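Local coordinates for 3-oxoacyl-[acyl-carrier protein] synthase (Thermus thermophilus, PDB 1UB7) that probably catalyses the first condensation of fatty acid synthesis, joining acetyl-CoA and malonyl-ACP to give 3-oxobutanoyl-ACP with release of carbon dioxide, at residues 9-21 with 39-53. Residues are numbered along the deposited sequence; the frame is centred on the assembly and turned at random.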
ATOM      1  N   ALA A   9     -16.053 -13.394   3.519  1.00 30.50           N
ATOM      2  CA  ALA A   9     -16.451 -12.000   3.286  1.00 29.30           C
ATOM      3  C   ALA A   9     -17.502 -11.566   4.285  1.00 32.18           C
ATOM      4  O   ALA A   9     -18.062 -12.387   4.999  1.00 38.00           O
ATOM      5  CB  ALA A   9     -16.961 -11.810   1.856  1.00 24.15           C
ATOM      6  N   TYR A  10     -17.775 -10.269   4.328  1.00 36.99           N
ATOM      7  CA  TYR A  10     -18.724  -9.719   5.289  1.00 35.65           C
ATOM      8  C   TYR A  10     -19.282  -8.393   4.806  1.00 38.68           C
ATOM      9  O   TYR A  10     -18.600  -7.649   4.105  1.00 41.40           O
ATOM     10  CB  TYR A  10     -17.995  -9.477   6.617  1.00 35.81           C
ATOM     11  CG  TYR A  10     -18.754  -8.636   7.634  1.00 36.01           C
ATOM     12  CD1 TYR A  10     -19.628  -9.229   8.552  1.00 33.95           C
ATOM     13  CD2 TYR A  10     -18.562  -7.250   7.711  1.00 38.17           C
ATOM     14  CE1 TYR A  10     -20.282  -8.463   9.526  1.00 30.99           C
ATOM     15  CE2 TYR A  10     -19.210  -6.477   8.679  1.00 25.29           C
ATOM     16  CZ  TYR A  10     -20.065  -7.095   9.582  1.00 35.70           C
ATOM     17  OH  TYR A  10     -20.685  -6.358  10.559  1.00 33.91           O
ATOM     18  N   VAL A  11     -20.531  -8.106   5.158  1.00 38.64           N
ATOM     19  CA  VAL A  11     -21.128  -6.816   4.822  1.00 35.25           C
ATOM     20  C   VAL A  11     -21.771  -6.370   6.097  1.00 35.69           C
ATOM     21  O   VAL A  11     -22.202  -7.190   6.898  1.00 35.25           O
ATOM     22  CB  VAL A  11     -22.225  -6.878   3.739  1.00 37.26           C
ATOM     23  CG1 VAL A  11     -21.597  -6.913   2.357  1.00 31.20           C
ATOM     24  CG2 VAL A  11     -23.128  -8.071   3.971  1.00 31.13           C
ATOM     25  N   PRO A  12     -21.814  -5.060   6.333  1.00 40.89           N
ATOM     26  CA  PRO A  12     -22.449  -4.630   7.577  1.00 42.17           C
ATOM     27  C   PRO A  12     -23.920  -5.077   7.601  1.00 45.67           C
ATOM     28  O   PRO A  12     -24.524  -5.350   6.558  1.00 36.79           O
ATOM     29  CB  PRO A  12     -22.290  -3.112   7.537  1.00 42.75           C
ATOM     30  CG  PRO A  12     -21.037  -2.925   6.755  1.00 43.41           C
ATOM     31  CD  PRO A  12     -21.192  -3.928   5.633  1.00 40.44           C
ATOM     32  N   GLU A  13     -24.471  -5.141   8.807  1.00 54.85           N
ATOM     33  CA  GLU A  13     -25.843  -5.562   9.059  1.00 60.00           C
ATOM     34  C   GLU A  13     -26.913  -4.575   8.575  1.00 58.68           C
ATOM     35  O   GLU A  13     -27.921  -4.976   7.998  1.00 58.86           O
ATOM     36  CB  GLU A  13     -25.988  -5.801  10.559  1.00 66.37           C
ATOM     37  CG  GLU A  13     -27.335  -6.270  11.037  1.00 77.73           C
ATOM     38  CD  GLU A  13     -27.384  -6.358  12.554  1.00 85.08           C
ATOM     39  OE1 GLU A  13     -26.512  -7.038  13.142  1.00 84.87           O
ATOM     40  OE2 GLU A  13     -28.289  -5.742  13.159  1.00 88.76           O
ATOM     41  N   ARG A  14     -26.690  -3.288   8.803  1.00 56.37           N
ATOM     42  CA  ARG A  14     -27.650  -2.265   8.402  1.00 59.97           C
ATOM     43  C   ARG A  14     -27.806  -2.093   6.889  1.00 61.88           C
ATOM     44  O   ARG A  14     -26.840  -1.804   6.176  1.00 57.21           O
ATOM     45  CB  ARG A  14     -27.269  -0.929   9.043  1.00 61.32           C
ATOM     46  CG  ARG A  14     -28.064   0.274   8.568  1.00 66.05           C
ATOM     47  CD  ARG A  14     -28.490   1.117   9.770  1.00 83.43           C
ATOM     48  NE  ARG A  14     -28.549   2.551   9.479  1.00 92.79           N
ATOM     49  CZ  ARG A  14     -28.878   3.484  10.370  1.00 95.74           C
ATOM     50  NH1 ARG A  14     -29.186   3.139  11.617  1.00 95.35           N
ATOM     51  NH2 ARG A  14     -28.886   4.767  10.022  1.00 93.66           N
ATOM     52  N   VAL A  15     -29.041  -2.259   6.413  1.00 64.87           N
ATOM     53  CA  VAL A  15     -29.356  -2.121   4.990  1.00 63.77           C
ATOM     54  C   VAL A  15     -29.917  -0.732   4.675  1.00 66.62           C
ATOM     55  O   VAL A  15     -30.503  -0.069   5.537  1.00 65.52           O
ATOM     56  CB  VAL A  15     -30.398  -3.173   4.534  1.00 62.59           C
ATOM     57  CG1 VAL A  15     -30.666  -3.033   3.040  1.00 61.85           C
ATOM     58  CG2 VAL A  15     -29.903  -4.577   4.846  1.00 60.15           C
ATOM     59  N   MET A  16     -29.725  -0.294   3.435  1.00 66.97           N
ATOM     60  CA  MET A  16     -30.233   0.997   3.007  1.00 66.65           C
ATOM     61  C   MET A  16     -30.812   0.886   1.603  1.00 68.11           C
ATOM     62  O   MET A  16     -30.083   0.783   0.613  1.00 67.28           O
ATOM     63  CB  MET A  16     -29.133   2.050   3.047  1.00 65.89           C
ATOM     64  CG  MET A  16     -29.695   3.447   3.183  1.00 76.15           C
ATOM     65  SD  MET A  16     -28.509   4.628   3.809  1.00 79.86           S
ATOM     66  CE  MET A  16     -28.927   6.078   2.866  1.00 69.73           C
ATOM     67  N   THR A  17     -32.143   0.904   1.543  1.00 70.78           N
ATOM     68  CA  THR A  17     -32.896   0.791   0.295  1.00 68.19           C
ATOM     69  C   THR A  17     -32.927   2.100  -0.481  1.00 70.18           C
ATOM     70  O   THR A  17     -32.703   3.179   0.084  1.00 66.60           O
ATOM     71  CB  THR A  17     -34.346   0.369   0.580  1.00 66.50           C
ATOM     72  OG1 THR A  17     -34.963   1.339   1.438  1.00 67.93           O
ATOM     73  CG2 THR A  17     -34.379  -0.992   1.268  1.00 64.40           C
ATOM     74  N   ASN A  18     -33.202   2.002  -1.781  1.00 71.77           N
ATOM     75  CA  ASN A  18     -33.273   3.192  -2.616  1.00 72.75           C
ATOM     76  C   ASN A  18     -34.338   4.086  -1.999  1.00 71.10           C
ATOM     77  O   ASN A  18     -34.246   5.311  -2.056  1.00 69.78           O
ATOM     78  CB  ASN A  18     -33.646   2.839  -4.062  1.00 72.22           C
ATOM     79  CG  ASN A  18     -32.552   2.051  -4.785  1.00 73.36           C
ATOM     80  OD1 ASN A  18     -31.357   2.280  -4.587  1.00 71.25           O
ATOM     81  ND2 ASN A  18     -32.966   1.137  -5.648  1.00 69.41           N
ATOM     82  N   ALA A  19     -35.342   3.452  -1.395  1.00 69.90           N
ATOM     83  CA  ALA A  19     -36.426   4.167  -0.730  1.00 69.75           C
ATOM     84  C   ALA A  19     -35.809   5.093   0.317  1.00 69.91           C
ATOM     85  O   ALA A  19     -36.136   6.285   0.385  1.00 64.63           O
ATOM     86  CB  ALA A  19     -37.377   3.170  -0.063  1.00 68.91           C
ATOM     87  N   ASP A  20     -34.908   4.531   1.123  1.00 70.02           N
ATOM     88  CA  ASP A  20     -34.207   5.276   2.163  1.00 69.86           C
ATOM     89  C   ASP A  20     -33.564   6.539   1.593  1.00 68.79           C
ATOM     90  O   ASP A  20     -33.373   7.530   2.302  1.00 60.64           O
ATOM     91  CB  ASP A  20     -33.128   4.400   2.801  1.00 71.90           C
ATOM     92  CG  ASP A  20     -33.696   3.399   3.779  1.00 75.09           C
ATOM     93  OD1 ASP A  20     -34.302   3.833   4.783  1.00 72.60           O
ATOM     94  OD2 ASP A  20     -33.534   2.181   3.550  1.00 77.72           O
ATOM     95  N   PHE A  21     -33.225   6.488   0.310  1.00 71.12           N
ATOM     96  CA  PHE A  21     -32.614   7.620  -0.371  1.00 78.07           C
ATOM     97  C   PHE A  21     -33.681   8.574  -0.919  1.00 82.74           C
ATOM     98  O   PHE A  21     -33.453   9.782  -1.012  1.00 84.33           O
ATOM     99  CB  PHE A  21     -31.705   7.125  -1.504  1.00 79.01           C
ATOM    100  CG  PHE A  21     -30.382   6.570  -1.029  1.00 79.17           C
ATOM    101  CD1 PHE A  21     -29.386   7.421  -0.551  1.00 74.82           C
ATOM    102  CD2 PHE A  21     -30.131   5.194  -1.060  1.00 80.68           C
ATOM    103  CE1 PHE A  21     -28.161   6.914  -0.116  1.00 71.11           C
ATOM    104  CE2 PHE A  21     -28.909   4.675  -0.625  1.00 72.41           C
ATOM    105  CZ  PHE A  21     -27.924   5.536  -0.153  1.00 73.53           C
ATOM    106  N   LYS A  39     -30.230  -1.722  -5.892  1.00 65.43           N
ATOM    107  CA  LYS A  39     -31.497  -1.714  -5.161  1.00 65.02           C
ATOM    108  C   LYS A  39     -31.264  -1.439  -3.677  1.00 65.46           C
ATOM    109  O   LYS A  39     -32.034  -0.712  -3.047  1.00 64.49           O
ATOM    110  CB  LYS A  39     -32.222  -3.056  -5.329  1.00 64.40           C
ATOM    111  CG  LYS A  39     -32.707  -3.328  -6.745  1.00 67.93           C
ATOM    112  CD  LYS A  39     -33.301  -4.721  -6.876  1.00 70.40           C
ATOM    113  CE  LYS A  39     -33.789  -4.987  -8.293  1.00 71.66           C
ATOM    114  NZ  LYS A  39     -34.323  -6.374  -8.446  1.00 77.22           N
ATOM    115  N   GLU A  40     -30.214  -2.035  -3.115  1.00 65.32           N
ATOM    116  CA  GLU A  40     -29.879  -1.825  -1.705  1.00 62.91           C
ATOM    117  C   GLU A  40     -28.373  -1.937  -1.547  1.00 61.53           C
ATOM    118  O   GLU A  40     -27.687  -2.436  -2.438  1.00 57.59           O
ATOM    119  CB  GLU A  40     -30.498  -2.893  -0.789  1.00 67.07           C
ATOM    120  CG  GLU A  40     -31.878  -3.411  -1.148  1.00 69.11           C
ATOM    121  CD  GLU A  40     -32.370  -4.454  -0.147  1.00 71.05           C
ATOM    122  OE1 GLU A  40     -31.579  -5.360   0.212  1.00 61.61           O
ATOM    123  OE2 GLU A  40     -33.546  -4.372   0.275  1.00 73.33           O
ATOM    124  N   ARG A  41     -27.877  -1.473  -0.402  1.00 58.94           N
ATOM    125  CA  ARG A  41     -26.461  -1.549  -0.063  1.00 58.33           C
ATOM    126  C   ARG A  41     -26.370  -1.602   1.463  1.00 56.85           C
ATOM    127  O   ARG A  41     -27.304  -1.199   2.158  1.00 55.96           O
ATOM    128  CB  ARG A  41     -25.679  -0.338  -0.607  1.00 60.28           C
ATOM    129  CG  ARG A  41     -25.899   0.986   0.131  1.00 59.96           C
ATOM    130  CD  ARG A  41     -26.532   2.001  -0.799  1.00 63.84           C
ATOM    131  NE  ARG A  41     -27.873   1.570  -1.176  1.00 68.31           N
ATOM    132  CZ  ARG A  41     -28.481   1.884  -2.314  1.00 66.19           C
ATOM    133  NH1 ARG A  41     -27.873   2.643  -3.217  1.00 61.60           N
ATOM    134  NH2 ARG A  41     -29.705   1.428  -2.544  1.00 68.02           N
ATOM    135  N   ARG A  42     -25.253  -2.113   1.977  1.00 53.83           N
ATOM    136  CA  ARG A  42     -25.042  -2.219   3.416  1.00 48.56           C
ATOM    137  C   ARG A  42     -24.237  -1.037   3.933  1.00 43.46           C
ATOM    138  O   ARG A  42     -23.423  -0.486   3.211  1.00 48.56           O
ATOM    139  CB  ARG A  42     -24.323  -3.530   3.737  1.00 48.71           C
ATOM    140  CG  ARG A  42     -25.059  -4.764   3.248  1.00 46.35           C
ATOM    141  CD  ARG A  42     -26.521  -4.748   3.687  1.00 47.39           C
ATOM    142  NE  ARG A  42     -27.185  -6.011   3.375  1.00 54.42           N
ATOM    143  CZ  ARG A  42     -27.119  -7.105   4.134  1.00 60.10           C
ATOM    144  NH1 ARG A  42     -26.421  -7.098   5.265  1.00 65.47           N
ATOM    145  NH2 ARG A  42     -27.747  -8.215   3.761  1.00 54.55           N
ATOM    146  N   VAL A  43     -24.473  -0.640   5.179  1.00 48.83           N
ATOM    147  CA  VAL A  43     -23.760   0.493   5.775  1.00 51.29           C
ATOM    148  C   VAL A  43     -23.206   0.114   7.153  1.00 53.13           C
ATOM    149  O   VAL A  43     -23.930  -0.418   8.004  1.00 48.98           O
ATOM    150  CB  VAL A  43     -24.689   1.732   5.916  1.00 51.96           C
ATOM    151  CG1 VAL A  43     -23.915   2.920   6.479  1.00 40.82           C
ATOM    152  CG2 VAL A  43     -25.288   2.088   4.553  1.00 52.35           C
ATOM    153  N   ALA A  44     -21.921   0.397   7.365  1.00 49.60           N
ATOM    154  CA  ALA A  44     -21.256   0.065   8.623  1.00 52.94           C
ATOM    155  C   ALA A  44     -21.878   0.761   9.823  1.00 52.48           C
ATOM    156  O   ALA A  44     -22.284   1.922   9.736  1.00 52.17           O
ATOM    157  CB  ALA A  44     -19.769   0.415   8.536  1.00 47.99           C
ATOM    158  N   ALA A  45     -21.945   0.053  10.947  1.00 48.17           N
ATOM    159  CA  ALA A  45     -22.511   0.642  12.150  1.00 53.42           C
ATOM    160  C   ALA A  45     -21.719   1.906  12.495  1.00 60.09           C
ATOM    161  O   ALA A  45     -20.606   2.113  11.998  1.00 60.33           O
ATOM    162  CB  ALA A  45     -22.463  -0.350  13.297  1.00 52.73           C
ATOM    163  N   GLU A  46     -22.295   2.744  13.350  1.00 63.43           N
ATOM    164  CA  GLU A  46     -21.676   4.005  13.733  1.00 62.58           C
ATOM    165  C   GLU A  46     -20.209   3.893  14.141  1.00 59.28           C
ATOM    166  O   GLU A  46     -19.375   4.690  13.710  1.00 58.33           O
ATOM    167  CB  GLU A  46     -22.462   4.639  14.878  1.00 70.59           C
ATOM    168  CG  GLU A  46     -22.100   6.096  15.134  1.00 80.40           C
ATOM    169  CD  GLU A  46     -22.586   6.588  16.488  1.00 87.86           C
ATOM    170  OE1 GLU A  46     -23.763   6.331  16.827  1.00 88.73           O
ATOM    171  OE2 GLU A  46     -21.790   7.234  17.209  1.00 89.78           O
ATOM    172  N   ASP A  47     -19.898   2.911  14.977  1.00 52.33           N
ATOM    173  CA  ASP A  47     -18.535   2.726  15.440  1.00 53.99           C
ATOM    174  C   ASP A  47     -17.901   1.489  14.801  1.00 56.35           C
ATOM    175  O   ASP A  47     -17.136   0.764  15.445  1.00 56.17           O
ATOM    176  CB  ASP A  47     -18.548   2.583  16.953  1.00 65.83           C
ATOM    177  CG  ASP A  47     -19.386   1.400  17.406  1.00 76.23           C
ATOM    178  OD1 ASP A  47     -20.283   0.978  16.639  1.00 82.09           O
ATOM    179  OD2 ASP A  47     -19.159   0.891  18.525  1.00 85.07           O
ATOM    180  N   GLU A  48     -18.227   1.237  13.538  1.00 51.59           N
ATOM    181  CA  GLU A  48     -17.670   0.092  12.829  1.00 45.87           C
ATOM    182  C   GLU A  48     -16.838   0.625  11.674  1.00 44.98           C
ATOM    183  O   GLU A  48     -17.382   1.208  10.744  1.00 47.32           O
ATOM    184  CB  GLU A  48     -18.800  -0.790  12.302  1.00 46.88           C
ATOM    185  CG  GLU A  48     -18.353  -1.985  11.488  1.00 51.91           C
ATOM    186  CD  GLU A  48     -19.525  -2.848  11.023  1.00 53.98           C
ATOM    187  OE1 GLU A  48     -20.559  -2.272  10.625  1.00 59.18           O
ATOM    188  OE2 GLU A  48     -19.411  -4.097  11.039  1.00 49.42           O
ATOM    189  N   TYR A  49     -15.522   0.433  11.728  1.00 43.20           N
ATOM    190  CA  TYR A  49     -14.647   0.939  10.667  1.00 40.63           C
ATOM    191  C   TYR A  49     -14.011  -0.097   9.760  1.00 35.67           C
ATOM    192  O   TYR A  49     -14.227  -1.302   9.918  1.00 35.95           O
ATOM    193  CB  TYR A  49     -13.571   1.831  11.266  1.00 42.51           C
ATOM    194  CG  TYR A  49     -14.169   3.055  11.904  1.00 52.03           C
ATOM    195  CD1 TYR A  49     -14.660   3.018  13.211  1.00 55.45           C
ATOM    196  CD2 TYR A  49     -14.324   4.230  11.173  1.00 58.99           C
ATOM    197  CE1 TYR A  49     -15.296   4.124  13.774  1.00 60.73           C
ATOM    198  CE2 TYR A  49     -14.960   5.341  11.725  1.00 66.52           C
ATOM    199  CZ  TYR A  49     -15.441   5.280  13.023  1.00 64.50           C
ATOM    200  OH  TYR A  49     -16.060   6.383  13.563  1.00 69.12           O
ATOM    201  N   THR A  50     -13.223   0.380   8.801  1.00 31.36           N
ATOM    202  CA  THR A  50     -12.575  -0.520   7.847  1.00 38.45           C
ATOM    203  C   THR A  50     -11.869  -1.721   8.477  1.00 36.48           C
ATOM    204  O   THR A  50     -11.973  -2.840   7.965  1.00 32.77           O
ATOM    205  CB  THR A  50     -11.584   0.230   6.961  1.00 39.84           C
ATOM    206  OG1 THR A  50     -12.312   1.091   6.075  1.00 38.19           O
ATOM    207  CG2 THR A  50     -10.735  -0.757   6.153  1.00 34.09           C
ATOM    208  N   SER A  51     -11.170  -1.490   9.585  1.00 29.57           N
ATOM    209  CA  SER A  51     -10.483  -2.577  10.267  1.00 38.91           C
ATOM    210  C   SER A  51     -11.498  -3.604  10.776  1.00 39.15           C
ATOM    211  O   SER A  51     -11.255  -4.817  10.728  1.00 37.76           O
ATOM    212  CB  SER A  51      -9.638  -2.029  11.425  1.00 37.85           C
ATOM    213  OG  SER A  51     -10.415  -1.233  12.289  1.00 38.08           O
ATOM    214  N   ASP A  52     -12.648  -3.122  11.238  1.00 39.19           N
ATOM    215  CA  ASP A  52     -13.686  -4.029  11.738  1.00 41.93           C
ATOM    216  C   ASP A  52     -14.243  -4.860  10.598  1.00 38.21           C
ATOM    217  O   ASP A  52     -14.465  -6.066  10.744  1.00 39.52           O
ATOM    218  CB  ASP A  52     -14.812  -3.242  12.392  1.00 37.49           C
ATOM    219  CG  ASP A  52     -14.315  -2.361  13.500  1.00 43.80           C
ATOM    220  OD1 ASP A  52     -13.910  -2.908  14.552  1.00 37.21           O
ATOM    221  OD2 ASP A  52     -14.313  -1.127  13.305  1.00 42.50           O
ATOM    222  N   LEU A  53     -14.473  -4.214   9.461  1.00 32.47           N
ATOM    223  CA  LEU A  53     -14.987  -4.940   8.324  1.00 34.52           C
ATOM    224  C   LEU A  53     -13.938  -5.988   7.962  1.00 34.15           C
ATOM    225  O   LEU A  53     -14.284  -7.119   7.621  1.00 33.70           O
ATOM    226  CB  LEU A  53     -15.232  -3.996   7.149  1.00 36.59           C
ATOM    227  CG  LEU A  53     -16.091  -2.752   7.424  1.00 43.95           C
ATOM    228  CD1 LEU A  53     -16.230  -1.942   6.133  1.00 33.91           C
ATOM    229  CD2 LEU A  53     -17.467  -3.167   7.950  1.00 34.49           C
TER
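Arg42 lies against Val11, Pro12 and Val15: its CB packs on Pro12 CD, 3.7 Å away, and CG on Val11 CB. A bend at chi2 (-50°) turns the chain back along the 9-21 segment, where CD and then NE pass Val15 CG2. At the tip NH1 donates to Pro12 O over 2.9 Å, in the guanidinium plane, while Val11 CG2 and Val15 CG2 cover opposite faces of the group.

Val15 and Arg42 form a non-hydrogen-bonded pair in a short two-stranded antiparallel ribbon, flanked by backbone hydrogen bonds from Val43 N to Arg14 O and from Met16 N to Arg41 O. From the other face of this ribbon Arg41 folds back to Met16 O, which accepts from NE at 3.0 Å and more weakly from NH2. NH2 also reaches Asn18 OD1 at 2.8 Å, coming from above the amide carbonyl plane, while Asn18 ND2 is hydrogen-bonded to Asp29; Phe21 CE2 sits over the centre of the guanidinium. A leucine in place of Arg41 would probably leave Asn18 OD1 and Met16 O without these side-chain donors and Phe21 without its flat partner. The Arg41 side chain lies about 8 Å from that of Asn276, a predicted active-site residue.

Farther along, Tyr10 OH donates to the syn lone pair of Glu48 OE2 (2.6 Å), an oxygen also salt-bridged to Lys56, and Leu53 CD2 meets the ring edge.

In this thiolase-like FabH fold, strand 14-17 carries the chain from strand 3-10, an outer strand of the five-stranded sheet, into helix 18-22; after helix 29-35, strand 40-43 returns antiparallel beside it and leads on to helix 50-64, with Tyr274 of helix 271-274 touching Val11 and Arg42.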